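Long-range contact in nucleoporin NUP82 (Chaetomium thermophilum, PDB 5CWW), which probably serves as a structural component of the nuclear pore complex and a docking partner for transport factors, this chain being its N-terminal beta-propeller domain: residues P321-W333 with E447-R459. Residues are numbered along the deposited sequence; the frame is centred on the assembly and turned at random.
Sequences PEERLVAQQQLEW and EAQWLPPRSKNKR
Two consecutive glutamines on helix 321-338, Q329 and Q330, bind mainly the backbone of E447-L451 within segment 447-459. Q330 NE2 gives a nearly straight hydrogen bond to A448 O at 3.0 Å, in the carbonyl plane and on a lone pair. The same nitrogen donates to E447 OE1 at 3.1 Å, meeting it from above the carboxylate plane, so two acceptors hold this amide. Q329 serves the next part of the segment: with CG anti to its carbonyl carbon (chi1 -75°) and the chain extended beyond, NE2 donates to L451 O at 3.0 Å, from above the carbonyl plane, and OE1 takes a weak bond from W450 N.

Aromatic packing follows at the W333 end. Q329 CB lies 3.7 Å from W450 CE3, and the amide stands almost perpendicular to the indole, their planes 85° apart. Further along the same indole, W450 CZ2 approaches W333 CD1 to 3.5 Å; the two rings meet obliquely, with planes at 39°. W267 meets W333 in turn, and P286 touches W450.

Towards the start of the helix the contact is looser. V326 CG1 rests near Q449 CG, and L325 CD2 stands 4.2 Å from P452 CB, close also to P453. E322 and the extended K456, the last residue of the type I turn that begins at P453, form a salt bridge, although the modelled separation is implausibly short and E322 has two conformers.

Helix 298-315 packs against V326, Q330 and E447; helices 298-315 and 321-338 lie in the long connection between strands 281-284 and 369-370, neighbours in one four-stranded antiparallel sheet. Side-chain amides thus supply polar partners for a segment without regular secondary structure, docking the loop between strands 437-441 and 469-476 onto that connection largely through its main chain, with an indole pair at the W333 end of the helix segment and a less certain charge pair near its start.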
loop_
_atom_site.group_PDB
_atom_site.type_symbol
_atom_site.label_atom_id
_atom_site.label_comp_id
_atom_site.label_asym_id
_atom_site.label_seq_id
_atom_site.Cartn_x
_atom_site.Cartn_y
_atom_site.Cartn_z
ATOM N N PRO B 321 17.413 23.186 12.991
ATOM C CA PRO B 321 16.652 22.658 14.130
ATOM C C PRO B 321 15.682 21.559 13.707
ATOM O O PRO B 321 15.254 20.761 14.541
ATOM C CB PRO B 321 15.901 23.886 14.661
ATOM C CG PRO B 321 15.849 24.832 13.518
ATOM C CD PRO B 321 17.107 24.604 12.735
ATOM N N GLU B 322 15.348 21.523 12.421
ATOM C CA GLU B 322 14.465 20.496 11.886
ATOM C C GLU B 322 15.224 19.186 11.706
ATOM O O GLU B 322 14.658 18.103 11.840
ATOM C CB GLU B 322 13.865 20.944 10.550
ATOM C CG GLU B 322 13.330 22.371 10.543
ATOM C CD GLU B 322 12.194 22.585 11.526
ATOM O OE1 GLU B 322 11.599 21.586 11.982
ATOM O OE2 GLU B 322 11.894 23.756 11.841
ATOM N N GLU B 323 16.513 19.294 11.402
ATOM C CA GLU B 323 17.356 18.122 11.211
ATOM C C GLU B 323 17.721 17.504 12.556
ATOM O O GLU B 323 17.878 16.288 12.670
ATOM C CB GLU B 323 18.620 18.498 10.434
ATOM C CG GLU B 323 19.496 17.320 10.045
ATOM C CD GLU B 323 20.733 17.744 9.272
ATOM O OE1 GLU B 323 21.440 16.859 8.745
ATOM O OE2 GLU B 323 20.999 18.962 9.194
ATOM N N ARG B 324 17.855 18.350 13.576
ATOM C CA ARG B 324 18.187 17.886 14.919
ATOM C C ARG B 324 16.990 17.202 15.576
ATOM O O ARG B 324 17.154 16.309 16.407
ATOM C CB ARG B 324 18.668 19.051 15.789
ATOM C CG ARG B 324 19.998 19.649 15.344
ATOM C CD ARG B 324 20.512 20.698 16.325
ATOM N NE ARG B 324 19.649 21.876 16.398
ATOM C CZ ARG B 324 18.742 22.104 17.348
ATOM N NH1 ARG B 324 18.550 21.236 18.332
ATOM N NH2 ARG B 324 18.016 23.215 17.311
ATOM N N LEU B 325 15.788 17.624 15.196
ATOM C CA LEU B 325 14.568 17.074 15.774
ATOM C C LEU B 325 14.348 15.631 15.338
ATOM O O LEU B 325 13.873 14.809 16.118
ATOM C CB LEU B 325 13.360 17.929 15.381
ATOM C CG LEU B 325 11.992 17.444 15.874
ATOM C CD1 LEU B 325 11.961 17.331 17.390
ATOM C CD2 LEU B 325 10.893 18.376 15.385
ATOM N N VAL B 326 14.695 15.324 14.093
ATOM C CA VAL B 326 14.554 13.965 13.587
ATOM C C VAL B 326 15.483 13.039 14.360
ATOM O O VAL B 326 15.094 11.937 14.743
ATOM C CB VAL B 326 14.863 13.876 12.078
ATOM C CG1 VAL B 326 14.691 12.450 11.574
ATOM C CG2 VAL B 326 13.958 14.813 11.298
ATOM N N ALA B 327 16.708 13.497 14.595
ATOM C CA ALA B 327 17.672 12.725 15.369
ATOM C C ALA B 327 17.173 12.548 16.799
ATOM O O ALA B 327 17.279 11.465 17.374
ATOM C CB ALA B 327 19.033 13.405 15.357
ATOM N N GLN B 328 16.625 13.618 17.365
ATOM C CA GLN B 328 16.051 13.579 18.707
ATOM C C GLN B 328 14.905 12.574 18.819
ATOM O O GLN B 328 14.867 11.767 19.748
ATOM C CB GLN B 328 15.555 14.968 19.112
ATOM C CG GLN B 328 16.593 15.802 19.838
ATOM C CD GLN B 328 16.935 15.238 21.204
ATOM O OE1 GLN B 328 16.273 14.321 21.693
ATOM N NE2 GLN B 328 17.974 15.783 21.826
ATOM N N GLN B 329 13.974 12.631 17.873
ATOM C CA GLN B 329 12.808 11.759 17.894
ATOM C C GLN B 329 13.212 10.291 17.789
ATOM O O GLN B 329 12.658 9.437 18.481
ATOM C CB GLN B 329 11.846 12.129 16.765
ATOM C CG GLN B 329 11.057 13.404 17.029
ATOM C CD GLN B 329 10.135 13.773 15.882
ATOM O OE1 GLN B 329 10.355 13.373 14.738
ATOM N NE2 GLN B 329 9.089 14.530 16.186
ATOM N N GLN B 330 14.185 10.004 16.930
ATOM C CA GLN B 330 14.675 8.641 16.760
ATOM C C GLN B 330 15.371 8.141 18.020
ATOM O O GLN B 330 15.253 6.972 18.380
ATOM C CB GLN B 330 15.638 8.560 15.576
ATOM C CG GLN B 330 14.966 8.638 14.218
ATOM C CD GLN B 330 15.930 8.361 13.080
ATOM O OE1 GLN B 330 17.106 8.077 13.305
ATOM N NE2 GLN B 330 15.436 8.440 11.850
ATOM N N LEU B 331 16.104 9.029 18.681
ATOM C CA LEU B 331 16.788 8.676 19.917
ATOM C C LEU B 331 15.780 8.411 21.032
ATOM O O LEU B 331 15.976 7.527 21.867
ATOM C CB LEU B 331 17.756 9.786 20.327
ATOM C CG LEU B 331 18.499 9.584 21.649
ATOM C CD1 LEU B 331 19.240 8.255 21.660
ATOM C CD2 LEU B 331 19.462 10.735 21.892
ATOM N N GLU B 332 14.698 9.181 21.035
ATOM C CA GLU B 332 13.633 9.004 22.012
ATOM C C GLU B 332 12.932 7.665 21.791
ATOM O O GLU B 332 12.647 6.932 22.738
ATOM C CB GLU B 332 12.637 10.159 21.920
ATOM C CG GLU B 332 11.587 10.170 23.013
ATOM C CD GLU B 332 10.727 11.420 22.980
ATOM O OE1 GLU B 332 10.968 12.286 22.112
ATOM O OE2 GLU B 332 9.812 11.535 23.822
ATOM N N TRP B 333 12.674 7.353 20.526
ATOM C CA TRP B 333 12.089 6.074 20.140
ATOM C C TRP B 333 12.949 4.907 20.623
ATOM O O TRP B 333 12.443 3.958 21.223
ATOM C CB TRP B 333 11.918 6.025 18.619
ATOM C CG TRP B 333 11.264 4.787 18.092
ATOM C CD1 TRP B 333 9.925 4.548 17.992
ATOM C CD2 TRP B 333 11.919 3.627 17.562
ATOM N NE1 TRP B 333 9.704 3.308 17.442
ATOM C CE2 TRP B 333 10.912 2.723 17.168
ATOM C CE3 TRP B 333 13.257 3.265 17.385
ATOM C CZ2 TRP B 333 11.203 1.479 16.614
ATOM C CZ3 TRP B 333 13.543 2.031 16.834
ATOM C CH2 TRP B 333 12.520 1.152 16.456
ATOM N N GLU B 447 13.714 6.957 6.609
ATOM C CA GLU B 447 13.960 6.619 8.004
ATOM C C GLU B 447 12.800 7.062 8.889
ATOM O O GLU B 447 11.870 7.730 8.432
ATOM C CB GLU B 447 15.263 7.262 8.481
ATOM C CG GLU B 447 15.320 8.768 8.274
ATOM C CD GLU B 447 16.650 9.366 8.692
ATOM O OE1 GLU B 447 17.371 8.727 9.488
ATOM O OE2 GLU B 447 16.977 10.472 8.213
ATOM N N ALA B 448 12.872 6.686 10.162
ATOM C CA ALA B 448 11.837 7.015 11.131
ATOM C C ALA B 448 11.628 8.518 11.220
ATOM O O ALA B 448 12.582 9.276 11.404
ATOM C CB ALA B 448 12.199 6.457 12.488
ATOM N N GLN B 449 10.378 8.946 11.080
ATOM C CA GLN B 449 10.028 10.350 11.248
ATOM C C GLN B 449 8.625 10.515 11.822
ATOM O O GLN B 449 7.708 9.755 11.500
ATOM C CB GLN B 449 10.135 11.096 9.915
ATOM C CG GLN B 449 11.561 11.243 9.406
ATOM C CD GLN B 449 11.692 12.262 8.292
ATOM O OE1 GLN B 449 10.959 13.252 8.243
ATOM N NE2 GLN B 449 12.635 12.026 7.389
ATOM N N TRP B 450 8.489 11.510 12.691
ATOM C CA TRP B 450 7.207 11.892 13.268
ATOM C C TRP B 450 6.981 13.379 13.052
ATOM O O TRP B 450 7.932 14.132 12.846
ATOM C CB TRP B 450 7.161 11.581 14.766
ATOM C CG TRP B 450 7.272 10.130 15.114
ATOM C CD1 TRP B 450 6.250 9.287 15.427
ATOM C CD2 TRP B 450 8.474 9.352 15.201
ATOM N NE1 TRP B 450 6.737 8.032 15.701
ATOM C CE2 TRP B 450 8.099 8.046 15.570
ATOM C CE3 TRP B 450 9.827 9.635 15.002
ATOM C CZ2 TRP B 450 9.029 7.021 15.741
ATOM C CZ3 TRP B 450 10.751 8.616 15.174
ATOM C CH2 TRP B 450 10.346 7.325 15.541
ATOM N N LEU B 451 5.725 13.806 13.107
ATOM C CA LEU B 451 5.424 15.229 13.101
ATOM C C LEU B 451 5.975 15.863 14.375
ATOM O O LEU B 451 6.226 15.163 15.352
ATOM C CB LEU B 451 3.921 15.465 12.992
ATOM C CG LEU B 451 3.295 15.118 11.640
ATOM C CD1 LEU B 451 1.780 15.041 11.763
ATOM C CD2 LEU B 451 3.698 16.142 10.588
ATOM N N PRO B 452 6.175 17.190 14.369
ATOM C CA PRO B 452 6.716 17.865 15.556
ATOM C C PRO B 452 5.793 17.785 16.771
ATOM O O PRO B 452 4.590 17.594 16.608
ATOM C CB PRO B 452 6.860 19.321 15.100
ATOM C CG PRO B 452 6.859 19.280 13.624
ATOM C CD PRO B 452 6.032 18.109 13.228
ATOM N N PRO B 453 6.353 17.932 17.981
ATOM C CA PRO B 453 5.514 18.105 19.170
ATOM C C PRO B 453 4.971 19.528 19.238
ATOM O O PRO B 453 5.528 20.418 18.596
ATOM C CB PRO B 453 6.475 17.821 20.322
ATOM C CG PRO B 453 7.806 18.232 19.797
ATOM C CD PRO B 453 7.787 17.910 18.323
ATOM N N ARG B 454 3.903 19.740 19.999
ATOM C CA ARG B 454 3.320 21.071 20.133
ATOM C C ARG B 454 4.265 22.017 20.872
ATOM O O ARG B 454 4.089 23.236 20.835
ATOM C CB ARG B 454 1.977 20.990 20.858
ATOM C CG ARG B 454 0.919 20.228 20.080
ATOM C CD ARG B 454 -0.391 20.148 20.838
ATOM N NE ARG B 454 -1.388 19.360 20.116
ATOM C CZ ARG B 454 -2.170 19.832 19.150
ATOM N NH1 ARG B 454 -2.082 21.099 18.767
ATOM N NH2 ARG B 454 -3.044 19.028 18.561
ATOM N N SER B 455 5.267 21.447 21.536
ATOM C CA SER B 455 6.272 22.230 22.245
ATOM C C SER B 455 7.044 23.133 21.286
ATOM O O SER B 455 7.438 24.242 21.642
ATOM C CB SER B 455 7.243 21.303 22.982
ATOM O OG SER B 455 6.548 20.378 23.799
ATOM N N LYS B 456 7.256 22.644 20.067
ATOM C CA LYS B 456 7.991 23.389 19.053
ATOM C C LYS B 456 7.241 24.650 18.635
ATOM O O LYS B 456 6.037 24.610 18.379
ATOM C CB LYS B 456 8.246 22.506 17.827
ATOM C CG LYS B 456 8.819 23.244 16.621
ATOM C CD LYS B 456 9.012 22.304 15.442
ATOM C CE LYS B 456 9.417 23.060 14.187
ATOM N NZ LYS B 456 9.531 22.156 13.010
ATOM N N ASN B 457 7.968 25.761 18.563
ATOM C CA ASN B 457 7.413 27.021 18.086
ATOM C C ASN B 457 7.802 27.262 16.633
ATOM O O ASN B 457 8.981 27.199 16.280
ATOM C CB ASN B 457 7.892 28.183 18.957
ATOM C CG ASN B 457 7.370 28.099 20.379
ATOM O OD1 ASN B 457 7.075 27.015 20.881
ATOM N ND2 ASN B 457 7.254 29.248 21.035
ATOM N N LYS B 458 6.809 27.532 15.794
ATOM C CA LYS B 458 7.043 27.725 14.368
ATOM C C LYS B 458 7.895 28.964 14.120
ATOM O O LYS B 458 7.634 30.030 14.679
ATOM C CB LYS B 458 5.717 27.838 13.614
ATOM C CG LYS B 458 4.813 26.623 13.764
ATOM C CD LYS B 458 3.574 26.736 12.889
ATOM C CE LYS B 458 2.666 25.527 13.049
ATOM N NZ LYS B 458 1.503 25.568 12.119
ATOM N N ARG B 459 8.911 28.811 13.276
ATOM C CA ARG B 459 9.815 29.905 12.944
ATOM C C ARG B 459 9.539 30.401 11.530
ATOM O O ARG B 459 9.466 29.612 10.587
ATOM C CB ARG B 459 11.270 29.452 13.077
ATOM C CG ARG B 459 11.611 28.903 14.453
ATOM C CD ARG B 459 13.097 28.619 14.596
ATOM N NE ARG B 459 13.417 28.058 15.905
ATOM C CZ ARG B 459 14.649 27.785 16.325
ATOM N NH1 ARG B 459 15.692 28.022 15.541
ATOM N NH2 ARG B 459 14.839 27.275 17.534
#